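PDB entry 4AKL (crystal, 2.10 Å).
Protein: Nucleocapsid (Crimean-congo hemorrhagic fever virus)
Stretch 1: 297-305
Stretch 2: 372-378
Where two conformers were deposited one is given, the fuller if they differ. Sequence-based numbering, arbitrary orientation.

Stretch 1 (297-305) LRAQGAQID
Stretch 2 (372-378) RIYMHPA

Two segments of one chain, at least 71 residues apart wherever they touch, pack here without a direct hydrogen bond between them; carbon contacts and two bridging waters do the work, over 288 Å² of buried surface. They run in broadly the same direction. Stretch 1 begins with the end of a helix, 297-301, which leaves through a turn at Ala302 (phi/psi -88/-3) into the extended Gln303 and Ile304 (-65/128 and -72/138). Gly301 N bonds to Leu297 O at 2.9 Å, Ala302 N makes a weak bond to Arg298 O at 2.9 Å, and Gln303 N reaches Gln300 O at 3.2 Å. Helical Arg298 and Gly301 already touch stretch 2, and the contact continues past the helix end through Ala302, Gln303 and Ile304.

Stretch 2 opens with a 3-10 segment, Arg372 (-59/-23), Ile373 (-58/-26) and Tyr374 (-84/-12), whose turn is closed by Met375 N bonding to Arg372 O at 3.1 Å. Arg372 lies beyond reach of stretch 1. Ile373 (chi1 t, chi2 p) is exposed and gives little more than its carbonyl, with its O 4.4 Å from Ala302 CB.

Tyr374 makes the first substantial side-chain contact. Its CA-to-CB bond points sideways, but chi1 at -68° (m) with chi2 at -58° brings the ring nearer to Arg298. The CA-to-CB bond of Arg298 points toward stretch 2, and the side chain is extended through chi1 and chi2 (both t) before turning at chi3 (m, -61°) and chi4 (-85°). Arg298 CD meets Tyr374 CD1 at 4.3 Å, obliquely to the ring. The same pair is joined by a water, which accepts from Arg298 NH1 at 2.9 Å and donates to Tyr374 O at 2.9 Å, so the arginine both packs and links to the backbone.

From Met375 the chain is extended, at -54/142 and then -66/142 for His376. The CA-to-CB bond of Met375 (chi1 t, chi2 t, chi3 m) points away, and the backbone makes the contact: Met375 O lies 4.3 Å from Ala302 CB. A second water donates to Ala302 O at 2.7 Å and to Met375 O at 2.8 Å, satisfying two carbonyls that could not pair with each other. The CA-to-CB bond of His376 (chi1 t, chi2 -77°) also points away; His376 ND1 accepts from Ala378 N at 3.1 Å.

Pro377 has the most area covered, 90 Å². At -69/-8, with a C-gamma endo pucker, its CA-to-CB bond points toward stretch 1. Pro377 CG is 4.0 Å from Gly301 O, while Pro377 CB is 3.6 Å from Ala302 O and 4.0 Å from Gln303 O. The CA atoms of Ile304 and Pro377 set the register at 4.9 Å, and the CB atoms of Ile304 and Pro377 pack at 4.3 Å. Ile304, with both chi angles t, extends so that Ile304 CD1 comes 3.6 Å from Pro377 O. The CA-to-CB bond of Ala378 (-97/4) points away. The rule is compact: a proline packs on the chain leaving the helix, and two waters bridge polar atoms that make no direct hydrogen bond across the contact.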

# COMPACT_ATOMS: atom_id res chain seq x y z
N LEU A 297 -4.99 3.91 -11.78
CA LEU A 297 -4.98 2.52 -11.28
C LEU A 297 -3.53 2.05 -10.97
O LEU A 297 -3.33 1.28 -10.01
CB LEU A 297 -5.75 1.55 -12.23
CG LEU A 297 -7.31 1.55 -12.19
CD1 LEU A 297 -8.01 0.80 -13.40
CD2 LEU A 297 -7.81 0.97 -10.85
N ARG A 298 -2.53 2.53 -11.74
CA ARG A 298 -1.12 2.21 -11.39
C ARG A 298 -0.72 2.79 -10.02
O ARG A 298 -0.13 2.06 -9.21
CB ARG A 298 -0.14 2.65 -12.49
CG ARG A 298 1.40 2.56 -12.06
CD ARG A 298 2.30 2.79 -13.27
NE ARG A 298 2.06 1.76 -14.29
CZ ARG A 298 2.63 0.54 -14.32
NH1 ARG A 298 3.52 0.16 -13.39
NH2 ARG A 298 2.32 -0.31 -15.31
N ALA A 299 -1.06 4.06 -9.77
CA ALA A 299 -0.76 4.75 -8.49
C ALA A 299 -1.47 4.13 -7.23
O ALA A 299 -0.87 3.98 -6.15
CB ALA A 299 -1.11 6.27 -8.59
N GLN A 300 -2.75 3.79 -7.37
CA GLN A 300 -3.46 3.11 -6.29
C GLN A 300 -2.83 1.72 -6.13
O GLN A 300 -2.62 1.26 -4.99
CB GLN A 300 -4.97 3.01 -6.59
CG GLN A 300 -5.85 2.56 -5.40
CD GLN A 300 -6.04 3.65 -4.31
OE1 GLN A 300 -5.25 4.58 -4.20
NE2 GLN A 300 -7.10 3.51 -3.51
N GLY A 301 -2.53 1.07 -7.27
CA GLY A 301 -1.98 -0.29 -7.25
C GLY A 301 -0.55 -0.42 -6.75
O GLY A 301 -0.12 -1.51 -6.41
N ALA A 302 0.21 0.67 -6.69
CA ALA A 302 1.54 0.59 -6.09
C ALA A 302 1.57 0.81 -4.58
O ALA A 302 2.64 0.71 -3.99
CB ALA A 302 2.50 1.57 -6.77
N GLN A 303 0.43 1.13 -3.94
CA GLN A 303 0.41 1.39 -2.49
C GLN A 303 0.78 0.13 -1.74
O GLN A 303 0.18 -0.94 -1.95
CB GLN A 303 -0.96 1.86 -1.99
CG GLN A 303 -1.19 3.36 -2.08
CD GLN A 303 -2.62 3.74 -1.81
OE1 GLN A 303 -3.36 3.02 -1.11
NE2 GLN A 303 -3.03 4.87 -2.37
N ILE A 304 1.75 0.24 -0.86
CA ILE A 304 2.21 -0.90 -0.14
C ILE A 304 1.14 -1.32 0.91
O ILE A 304 0.53 -0.50 1.53
CB ILE A 304 3.62 -0.63 0.41
CG1 ILE A 304 4.13 -1.86 1.14
CG2 ILE A 304 3.67 0.63 1.30
CD1 ILE A 304 5.68 -1.79 1.38
N ASP A 305 0.91 -2.62 1.03
CA ASP A 305 0.25 -3.15 2.15
C ASP A 305 1.34 -3.57 3.12
O ASP A 305 2.05 -4.58 2.91
CB ASP A 305 -0.63 -4.34 1.77
CG ASP A 305 -1.42 -4.88 2.96
OD1 ASP A 305 -0.94 -4.72 4.09
OD2 ASP A 305 -2.53 -5.46 2.75
N ARG A 372 11.73 5.61 -8.20
CA ARG A 372 11.28 4.71 -7.17
C ARG A 372 9.83 4.69 -6.91
O ARG A 372 9.32 3.73 -6.39
CB ARG A 372 11.96 5.05 -5.83
CG ARG A 372 13.17 4.24 -5.52
CD ARG A 372 14.07 4.09 -6.67
NE ARG A 372 15.48 3.70 -6.41
CZ ARG A 372 16.06 3.26 -5.27
NH1 ARG A 372 15.45 3.11 -4.08
NH2 ARG A 372 17.36 2.98 -5.33
N ILE A 373 9.14 5.76 -7.25
CA ILE A 373 7.72 5.80 -7.08
C ILE A 373 7.07 4.64 -7.87
O ILE A 373 5.96 4.15 -7.52
CB ILE A 373 7.19 7.21 -7.49
CG1 ILE A 373 5.78 7.50 -6.94
CG2 ILE A 373 7.20 7.36 -9.04
CD1 ILE A 373 5.60 7.47 -5.36
N TYR A 374 7.74 4.18 -8.92
CA TYR A 374 7.19 3.13 -9.73
C TYR A 374 7.42 1.71 -9.25
O TYR A 374 6.80 0.78 -9.79
CB TYR A 374 7.76 3.23 -11.13
CG TYR A 374 7.31 4.44 -11.87
CD1 TYR A 374 5.95 4.68 -12.08
CD2 TYR A 374 8.24 5.34 -12.40
CE1 TYR A 374 5.51 5.79 -12.79
CE2 TYR A 374 7.82 6.44 -13.11
CZ TYR A 374 6.43 6.66 -13.29
OH TYR A 374 6.01 7.75 -13.98
N MET A 375 8.29 1.54 -8.29
CA MET A 375 8.65 0.22 -7.78
C MET A 375 7.44 -0.57 -7.35
O MET A 375 6.50 -0.01 -6.79
CB MET A 375 9.58 0.37 -6.57
CG MET A 375 10.20 -0.91 -6.12
SD MET A 375 11.42 -0.64 -4.81
CE MET A 375 12.77 -0.02 -5.73
N HIS A 376 7.46 -1.86 -7.60
CA HIS A 376 6.37 -2.77 -7.15
C HIS A 376 6.38 -2.83 -5.65
O HIS A 376 7.47 -2.86 -5.02
CB HIS A 376 6.53 -4.14 -7.76
CG HIS A 376 5.38 -5.08 -7.53
ND1 HIS A 376 5.19 -5.73 -6.34
CD2 HIS A 376 4.39 -5.51 -8.35
CE1 HIS A 376 4.13 -6.51 -6.43
NE2 HIS A 376 3.63 -6.40 -7.65
N PRO A 377 5.16 -2.87 -5.02
CA PRO A 377 5.07 -2.80 -3.57
C PRO A 377 5.57 -3.96 -2.76
O PRO A 377 5.63 -3.87 -1.50
CB PRO A 377 3.55 -2.67 -3.32
CG PRO A 377 2.89 -3.24 -4.52
CD PRO A 377 3.82 -2.79 -5.62
N ALA A 378 5.92 -5.03 -3.43
CA ALA A 378 6.46 -6.24 -2.80
C ALA A 378 7.98 -6.25 -2.86
O ALA A 378 8.57 -7.23 -2.44
CB ALA A 378 5.93 -7.47 -3.48
O HOH W 1 4.12 1.11 -10.74
O HOH W 2 5.34 0.63 -4.27